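Local atomic coordinates of uncharacterized peptidase Lmo0363 (Listeria monocytogenes, PDB entry 3L4E), a protein that probably acts as a serine-type peptidase of the S51 (peptidase E-like) family. Residues E191-R196 with V200-L205. Residues are numbered along the deposited sequence; the frame is centred on the assembly and turned at random.
With SO4 (sulfate ion), chain B.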
loop_
_atom_site.group_PDB
_atom_site.type_symbol
_atom_site.label_atom_id
_atom_site.label_comp_id
_atom_site.label_asym_id
_atom_site.label_seq_id
_atom_site.Cartn_x
_atom_site.Cartn_y
_atom_site.Cartn_z
ATOM N N GLU A 191 5.098 2.276 13.009
ATOM C CA GLU A 191 4.452 3.555 12.722
ATOM C C GLU A 191 3.430 3.404 11.601
ATOM O O GLU A 191 3.584 2.572 10.707
ATOM C CB GLU A 191 5.487 4.617 12.311
ATOM C CG GLU A 191 6.228 5.289 13.473
ATOM C CD GLU A 191 7.305 6.263 12.998
ATOM O OE1 GLU A 191 7.921 5.993 11.945
ATOM O OE2 GLU A 191 7.541 7.287 13.679
ATOM N N ALA A 192 2.380 4.215 11.653
ATOM C CA ALA A 192 1.430 4.302 10.555
ATOM C C ALA A 192 1.168 5.772 10.283
ATOM O O ALA A 192 1.370 6.614 11.164
ATOM C CB ALA A 192 0.140 3.568 10.894
ATOM N N ILE A 193 0.748 6.084 9.061
ATOM C CA ILE A 193 0.357 7.448 8.714
ATOM C C ILE A 193 -1.150 7.465 8.480
ATOM O O ILE A 193 -1.662 6.727 7.617
ATOM C CB ILE A 193 1.075 7.979 7.448
ATOM C CG1 ILE A 193 2.579 7.677 7.495
ATOM C CG2 ILE A 193 0.828 9.481 7.302
ATOM C CD1 ILE A 193 3.301 7.968 6.189
ATOM N N PHE A 194 -1.844 8.278 9.277
ATOM C CA PHE A 194 -3.282 8.482 9.169
ATOM C C PHE A 194 -3.496 9.658 8.233
ATOM O O PHE A 194 -3.017 10.770 8.508
ATOM C CB PHE A 194 -3.885 8.905 10.515
ATOM C CG PHE A 194 -3.894 7.840 11.591
ATOM C CD1 PHE A 194 -3.220 6.643 11.456
ATOM C CD2 PHE A 194 -4.584 8.078 12.773
ATOM C CE1 PHE A 194 -3.252 5.697 12.476
ATOM C CE2 PHE A 194 -4.614 7.141 13.784
ATOM C CZ PHE A 194 -3.948 5.949 13.631
ATOM N N ILE A 195 -4.223 9.435 7.149
ATOM C CA ILE A 195 -4.526 10.516 6.220
ATOM C C ILE A 195 -6.028 10.662 6.004
ATOM O O ILE A 195 -6.696 9.748 5.514
ATOM C CB ILE A 195 -3.804 10.327 4.871
ATOM C CG1 ILE A 195 -2.291 10.363 5.091
ATOM C CG2 ILE A 195 -4.233 11.416 3.887
ATOM C CD1 ILE A 195 -1.475 9.717 4.005
ATOM N N ARG A 196 -6.546 11.818 6.406
ATOM C CA ARG A 196 -7.937 12.190 6.196
ATOM C C ARG A 196 -7.957 13.564 5.534
ATOM O O ARG A 196 -7.854 14.596 6.205
ATOM C CB ARG A 196 -8.694 12.236 7.527
ATOM C CG ARG A 196 -8.717 10.913 8.295
ATOM C CD ARG A 196 -9.844 10.006 7.814
ATOM N NE ARG A 196 -10.094 8.880 8.721
ATOM C CZ ARG A 196 -10.717 7.762 8.360
ATOM N NH1 ARG A 196 -11.148 7.620 7.113
ATOM N NH2 ARG A 196 -10.909 6.786 9.241
ATOM N N VAL A 200 -2.802 14.942 7.988
ATOM C CA VAL A 200 -1.799 13.875 7.930
ATOM C C VAL A 200 -1.085 13.740 9.275
ATOM O O VAL A 200 -0.432 14.681 9.750
ATOM C CB VAL A 200 -0.752 14.167 6.828
ATOM C CG1 VAL A 200 0.319 13.078 6.776
ATOM C CG2 VAL A 200 -1.430 14.316 5.476
ATOM N N ILE A 201 -1.211 12.569 9.888
ATOM C CA ILE A 201 -0.702 12.360 11.240
ATOM C C ILE A 201 0.044 11.037 11.346
ATOM O O ILE A 201 -0.493 9.985 11.001
ATOM C CB ILE A 201 -1.850 12.348 12.265
ATOM C CG1 ILE A 201 -2.699 13.618 12.142
ATOM C CG2 ILE A 201 -1.297 12.223 13.674
ATOM C CD1 ILE A 201 -4.018 13.567 12.890
ATOM N N THR A 202 1.281 11.086 11.821
ATOM C CA THR A 202 2.008 9.865 12.130
ATOM C C THR A 202 1.679 9.418 13.550
ATOM O O THR A 202 1.639 10.234 14.480
ATOM C CB THR A 202 3.530 10.056 12.004
ATOM O OG1 THR A 202 3.858 10.369 10.645
ATOM C CG2 THR A 202 4.264 8.778 12.408
ATOM N N LYS A 203 1.438 8.118 13.703
ATOM C CA LYS A 203 1.217 7.504 15.006
ATOM C C LYS A 203 2.165 6.329 15.177
ATOM O O LYS A 203 2.490 5.640 14.207
ATOM C CB LYS A 203 -0.222 7.006 15.110
ATOM C CG LYS A 203 -1.271 8.105 15.086
ATOM C CD LYS A 203 -1.257 8.893 16.377
ATOM C CE LYS A 203 -2.267 10.027 16.350
ATOM N NZ LYS A 203 -2.045 10.973 17.480
ATOM N N ARG A 204 2.590 6.080 16.408
ATOM C CA ARG A 204 3.499 4.979 16.688
ATOM C C ARG A 204 2.925 4.120 17.793
ATOM O O ARG A 204 2.407 4.639 18.780
ATOM C CB ARG A 204 4.888 5.485 17.090
ATOM C CG ARG A 204 5.856 4.361 17.436
ATOM C CD ARG A 204 7.303 4.829 17.572
ATOM N NE ARG A 204 8.199 3.686 17.734
ATOM C CZ ARG A 204 8.762 3.326 18.885
ATOM N NH1 ARG A 204 9.555 2.263 18.929
ATOM N NH2 ARG A 204 8.548 4.033 19.989
ATOM N N LEU A 205 3.023 2.808 17.610
ATOM C CA LEU A 205 2.554 1.848 18.591
ATOM C C LEU A 205 3.724 1.475 19.486
ATOM O O LEU A 205 4.719 0.918 19.017
ATOM C CB LEU A 205 2.007 0.611 17.879
ATOM C CG LEU A 205 1.364 -0.466 18.748
ATOM C CD1 LEU A 205 0.296 0.148 19.630
ATOM C CD2 LEU A 205 0.779 -1.537 17.852
HETATM S S SO4 B . 9.908 0.603 15.480
HETATM O O1 SO4 B . 9.463 -0.496 14.625
HETATM O O2 SO4 B . 9.919 0.158 16.874
HETATM O O3 SO4 B . 11.239 1.041 15.077
HETATM O O4 SO4 B . 8.977 1.721 15.349
#
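One face of the Phe194 ring carries the aliphatic stem of Lys203: CG of Lys203 stands 3.8 Å from the ring centroid, a CH-pi contact displaced toward the CE2-CZ rim. With chi1 at -65°, CG of Lys203 lies beside its backbone N and over the ring; the bend at the next torsion (chi2 -72°) belongs to the part of the chain whose ammonium end leads away. The carbonyl of Ile201 approaches the same ring obliquely, and Phe21 of helix 15-21 meets it with planes inclined by about 50°. The other flat group, the guanidinium of Arg204, engages a sulfate ion at its edge; NE bonds O4 and NH1 bonds O2 (3.0 Å), so two nearly straight bonds hold the anion close to the guanidinium plane. Ser188, His190 and Asn164 complete the grip on the sulfate, probably a crystallisation ion.

Both groups stand on an antiparallel beta hairpin. Ala192 and Lys203 exchange two backbone hydrogen bonds, as do Phe194 and Ile201, the shortest being Phe194 N to Ile201 O at 2.8 Å. On the face opposite Phe194, Ile193 and Val200 lie side by side, CG2 of Ile193 meeting CG1 of Val200 at 3.7 Å, and CG1 of Ile195 touches both Val200 methyls. Farther along, Glu191 rests its CG on CB of Arg204 (3.9 Å) and turns its carboxylate to Thr202 CG2; the polar ends go to Ser188 N for Glu191 OE1 and Tyr185 OH for Thr202 OG1.

The hairpin thus extends the sheet beyond strand 4-8 with strand 191-196, antiparallel to it, then 199-204, antiparallel to 191-196 and outermost within this chain. Glu191 OE2 and Arg204 NE stay 5.5 Å apart, so opposite charge probably contributes at most a long-range attraction, while apolar contacts and backbone bonding join the strands and the sulfate engages the guanidinium through charge-assisted bonds.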